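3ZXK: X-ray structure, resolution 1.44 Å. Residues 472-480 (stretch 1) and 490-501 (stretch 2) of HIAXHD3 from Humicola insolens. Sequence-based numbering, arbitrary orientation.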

# COMPACT_ATOMS: atom_id res chain seq x y z
N ASN A 472 7.58 -5.67 -23.61
CA ASN A 472 7.91 -7.08 -23.70
C ASN A 472 9.17 -7.39 -22.89
O ASN A 472 9.84 -8.37 -23.16
N THR A 473 9.50 -6.53 -21.94
CA THR A 473 10.71 -6.74 -21.11
C THR A 473 10.37 -6.98 -19.65
O THR A 473 9.63 -6.19 -19.04
N GLU A 474 10.93 -8.04 -19.06
CA GLU A 474 10.77 -8.31 -17.63
C GLU A 474 12.05 -7.90 -16.90
O GLU A 474 13.15 -8.24 -17.34
N ARG A 475 11.91 -7.16 -15.82
CA ARG A 475 13.05 -6.77 -15.01
C ARG A 475 13.55 -7.97 -14.21
O ARG A 475 12.87 -8.99 -14.06
N THR A 476 14.77 -7.84 -13.69
CA THR A 476 15.31 -8.94 -12.91
C THR A 476 15.82 -8.48 -11.54
O THR A 476 16.17 -7.30 -11.32
N THR A 477 15.82 -9.44 -10.63
CA THR A 477 16.34 -9.31 -9.28
C THR A 477 17.44 -10.34 -9.06
O THR A 477 17.35 -11.48 -9.54
N THR A 478 18.47 -9.92 -8.33
CA THR A 478 19.56 -10.83 -7.93
C THR A 478 19.66 -10.95 -6.40
O THR A 478 19.19 -10.08 -5.67
N PHE A 479 20.22 -12.07 -5.94
CA PHE A 479 20.26 -12.42 -4.53
C PHE A 479 21.71 -12.66 -4.06
O PHE A 479 22.52 -13.23 -4.81
N TYR A 480 22.01 -12.24 -2.84
CA TYR A 480 23.36 -12.34 -2.27
C TYR A 480 23.29 -12.72 -0.80
O TYR A 480 22.28 -12.47 -0.15
N THR A 490 28.23 -12.51 -1.53
CA THR A 490 28.39 -13.49 -2.58
C THR A 490 27.06 -13.68 -3.27
O THR A 490 26.05 -13.93 -2.63
N ARG A 491 27.08 -13.51 -4.59
CA ARG A 491 25.92 -13.77 -5.45
C ARG A 491 25.54 -15.26 -5.44
O ARG A 491 26.41 -16.13 -5.52
N LEU A 492 24.24 -15.55 -5.38
CA LEU A 492 23.77 -16.93 -5.42
C LEU A 492 22.55 -17.07 -6.32
O LEU A 492 21.56 -16.38 -6.14
N GLY A 493 22.64 -17.98 -7.28
CA GLY A 493 21.50 -18.30 -8.10
C GLY A 493 21.46 -17.45 -9.35
O GLY A 493 22.26 -16.52 -9.50
N PRO A 494 20.53 -17.77 -10.26
CA PRO A 494 20.28 -17.00 -11.49
C PRO A 494 19.66 -15.63 -11.19
O PRO A 494 19.23 -15.38 -10.05
N ALA A 495 19.62 -14.75 -12.19
CA ALA A 495 18.85 -13.51 -12.07
C ALA A 495 17.39 -13.88 -12.25
O ALA A 495 17.03 -14.63 -13.17
N PHE A 496 16.53 -13.38 -11.38
CA PHE A 496 15.13 -13.80 -11.38
C PHE A 496 14.29 -12.79 -12.15
O PHE A 496 14.29 -11.60 -11.81
N ALA A 497 13.58 -13.28 -13.17
CA ALA A 497 12.73 -12.45 -14.00
C ALA A 497 11.38 -12.20 -13.30
O ALA A 497 10.70 -13.14 -12.86
N MET A 498 11.00 -10.94 -13.25
CA MET A 498 9.82 -10.51 -12.48
C MET A 498 8.61 -10.30 -13.38
O MET A 498 8.74 -9.81 -14.51
N THR A 499 7.42 -10.66 -12.88
CA THR A 499 6.21 -10.45 -13.70
C THR A 499 5.80 -8.97 -13.84
O THR A 499 5.96 -8.19 -12.89
N ASN A 500 5.28 -8.59 -15.02
CA ASN A 500 4.66 -7.26 -15.23
C ASN A 500 3.14 -7.28 -15.15
O ASN A 500 2.50 -6.25 -15.38
N SER A 501 2.55 -8.44 -14.82
CA SER A 501 1.11 -8.56 -14.74
C SER A 501 0.56 -7.67 -13.63
O SER A 501 1.17 -7.51 -12.56

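Two antiparallel ladders, out of register by two residues and bridged by water where they part, join the stretches, with T476, A497, Y480 and R491 on one face and the more buried T477 and F496 on the other. In the first ladder T477 and F496 form the hydrogen-bonded pair, T477 N to F496 O at 2.9 Å and F496 N to T477 O at 2.8 Å; M498 N to R475 O at 2.8 Å continues the pairing. In the second, L492 N donates to F479 O at 2.9 Å beside the Y480–R491 pair.

On the face of T476, A497, Y480 and R491, T476 (p) sets its CB 4.0 Å from A495 CB, and T478 (p) brings its CG2 to 3.9 Å from the same A495 CB. R491 (t, p, t for chi1 to chi3) runs across this face: its CD lies over one face of the Y480 ring (chi1 m), a CH-pi contact 4.2 Å from the ring centroid, and T478 CG2 sits over one face of its guanidinium, 3.5 Å from R491 CZ. Y480 OH and T478 OG1 share a hydrogen bond of 2.7 Å, which ties the tyrosine to the threonine two residues earlier in the same strand. R491 NE and NH2 each make a weak bond to G493 O, both at 3.2 Å, curling the arginine back over its own loop.

On the face of T477 and F496 the packing is buried. F496 (t) places its CB at the edge of the F479 ring (chi1 m), 4.1 Å from F479 CE1, while the end of its own side chain leads away from stretch 1. F479 and M498 are buried neighbours whose CA-to-CB bonds run sideways. M498 (m, t, p) fits its SD 4.0 Å from R475 CB and 3.2 Å from T477 OG1; T477 (m) leaves that buried hydroxyl without a hydrogen-bonding partner. R475 (m, m, t for chi1 to chi3), sideways and partly exposed, turns its end away to partners elsewhere in the structure.

Beyond the first ladder, E474 (m, t) and N500 (m) point toward the opposite stretch. N500 ND2 donates to T473 O at 2.8 Å, and E474 CB packs 3.3 Å from M498 O. Water 1 joins E474 OE2 (2.7 Å) to N500 N (2.9 Å); water 2 accepts from R475 N (2.8 Å) and donates to M498 O (2.8 Å) and N500 OD1 (2.7 Å).

Where the ladders part, water 3 accepts from F479 N (2.9 Å) and R491 NE (3.0 Å), so it links the two stretches between the ladders. Water 4 links Y480 OH and R491 NH1, 2.8 Å from each.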

# COMPACT_ATOMS: atom_id res chain seq x y z
CB ASN A 472 8.12 -7.50 -25.16
CG ASN A 472 6.83 -7.49 -25.98
OD1 ASN A 472 5.73 -7.32 -25.45
ND2 ASN A 472 6.97 -7.68 -27.29
CB THR A 473 11.65 -5.53 -21.17
OG1 THR A 473 12.05 -5.29 -22.53
CG2 THR A 473 12.92 -5.77 -20.33
CB GLU A 474 10.44 -9.78 -17.36
CG GLU A 474 9.05 -10.16 -17.83
CD GLU A 474 8.65 -11.59 -17.49
OE1 GLU A 474 9.53 -12.42 -17.20
OE2 GLU A 474 7.43 -11.90 -17.53
CB ARG A 475 12.63 -5.68 -14.03
CG ARG A 475 12.03 -4.43 -14.64
CD ARG A 475 12.98 -3.78 -15.64
NE ARG A 475 12.33 -2.66 -16.33
CZ ARG A 475 12.70 -2.19 -17.51
NH1 ARG A 475 13.72 -2.73 -18.18
NH2 ARG A 475 12.03 -1.19 -18.05
CB THR A 476 16.46 -9.66 -13.64
OG1 THR A 476 17.52 -8.72 -13.87
CG2 THR A 476 16.00 -10.24 -14.98
CB THR A 477 15.22 -9.53 -8.25
OG1 THR A 477 14.32 -8.42 -8.29
CG2 THR A 477 15.77 -9.68 -6.81
CB THR A 478 20.91 -10.41 -8.53
OG1 THR A 478 21.18 -9.03 -8.26
CG2 THR A 478 20.88 -10.64 -10.07
CB PHE A 479 19.42 -13.68 -4.27
CG PHE A 479 17.94 -13.51 -4.57
CD1 PHE A 479 17.42 -13.71 -5.85
CD2 PHE A 479 17.07 -13.15 -3.55
CE1 PHE A 479 16.06 -13.53 -6.12
CE2 PHE A 479 15.71 -12.99 -3.80
CZ PHE A 479 15.20 -13.16 -5.09
CB TYR A 480 24.08 -10.99 -2.38
CG TYR A 480 24.06 -10.38 -3.76
CD1 TYR A 480 22.90 -9.77 -4.23
CD2 TYR A 480 25.19 -10.44 -4.60
CE1 TYR A 480 22.84 -9.22 -5.48
CE2 TYR A 480 25.14 -9.89 -5.88
CZ TYR A 480 23.94 -9.30 -6.31
OH TYR A 480 23.78 -8.74 -7.55
CB THR A 490 28.88 -14.81 -1.99
OG1 THR A 490 30.12 -14.57 -1.32
CG2 THR A 490 29.07 -15.87 -3.07
CB ARG A 491 26.28 -13.29 -6.86
CG ARG A 491 25.32 -13.70 -7.96
CD ARG A 491 24.02 -12.91 -7.96
NE ARG A 491 23.17 -13.49 -8.99
CZ ARG A 491 23.26 -13.21 -10.29
NH1 ARG A 491 24.13 -12.29 -10.73
NH2 ARG A 491 22.46 -13.84 -11.15
CB LEU A 492 23.44 -17.46 -4.02
CG LEU A 492 23.07 -18.95 -3.89
CD1 LEU A 492 24.26 -19.85 -4.27
CD2 LEU A 492 22.62 -19.23 -2.46
CB PRO A 494 19.30 -17.90 -12.26
CG PRO A 494 18.59 -18.67 -11.21
CD PRO A 494 19.56 -18.88 -10.10
CB ALA A 495 19.26 -12.49 -13.12
CB PHE A 496 14.64 -13.96 -9.94
CG PHE A 496 13.15 -14.10 -9.81
CD1 PHE A 496 12.51 -15.31 -10.09
CD2 PHE A 496 12.38 -13.02 -9.39
CE1 PHE A 496 11.13 -15.43 -9.94
CE2 PHE A 496 11.00 -13.13 -9.27
CZ PHE A 496 10.38 -14.33 -9.54
CB ALA A 497 12.50 -13.11 -15.35
CB MET A 498 10.13 -9.22 -11.75
CG MET A 498 11.35 -9.35 -10.86
SD MET A 498 12.20 -7.78 -10.62
CE MET A 498 10.91 -6.95 -9.69
CB THR A 499 5.02 -11.28 -13.20
OG1 THR A 499 3.94 -11.14 -14.13
CG2 THR A 499 4.59 -10.83 -11.80
CB ASN A 500 5.06 -6.67 -16.59
CG ASN A 500 6.53 -6.32 -16.65
OD1 ASN A 500 7.09 -5.76 -15.70
ND2 ASN A 500 7.17 -6.70 -17.77
CB SER A 501 0.74 -10.00 -14.42
OG SER A 501 -0.67 -10.13 -14.27
O HOH W 1 5.24 -10.29 -17.39
O HOH W 2 9.31 -7.10 -14.80
O HOH W 3 20.61 -14.34 -7.78
O HOH W 4 25.22 -10.03 -9.60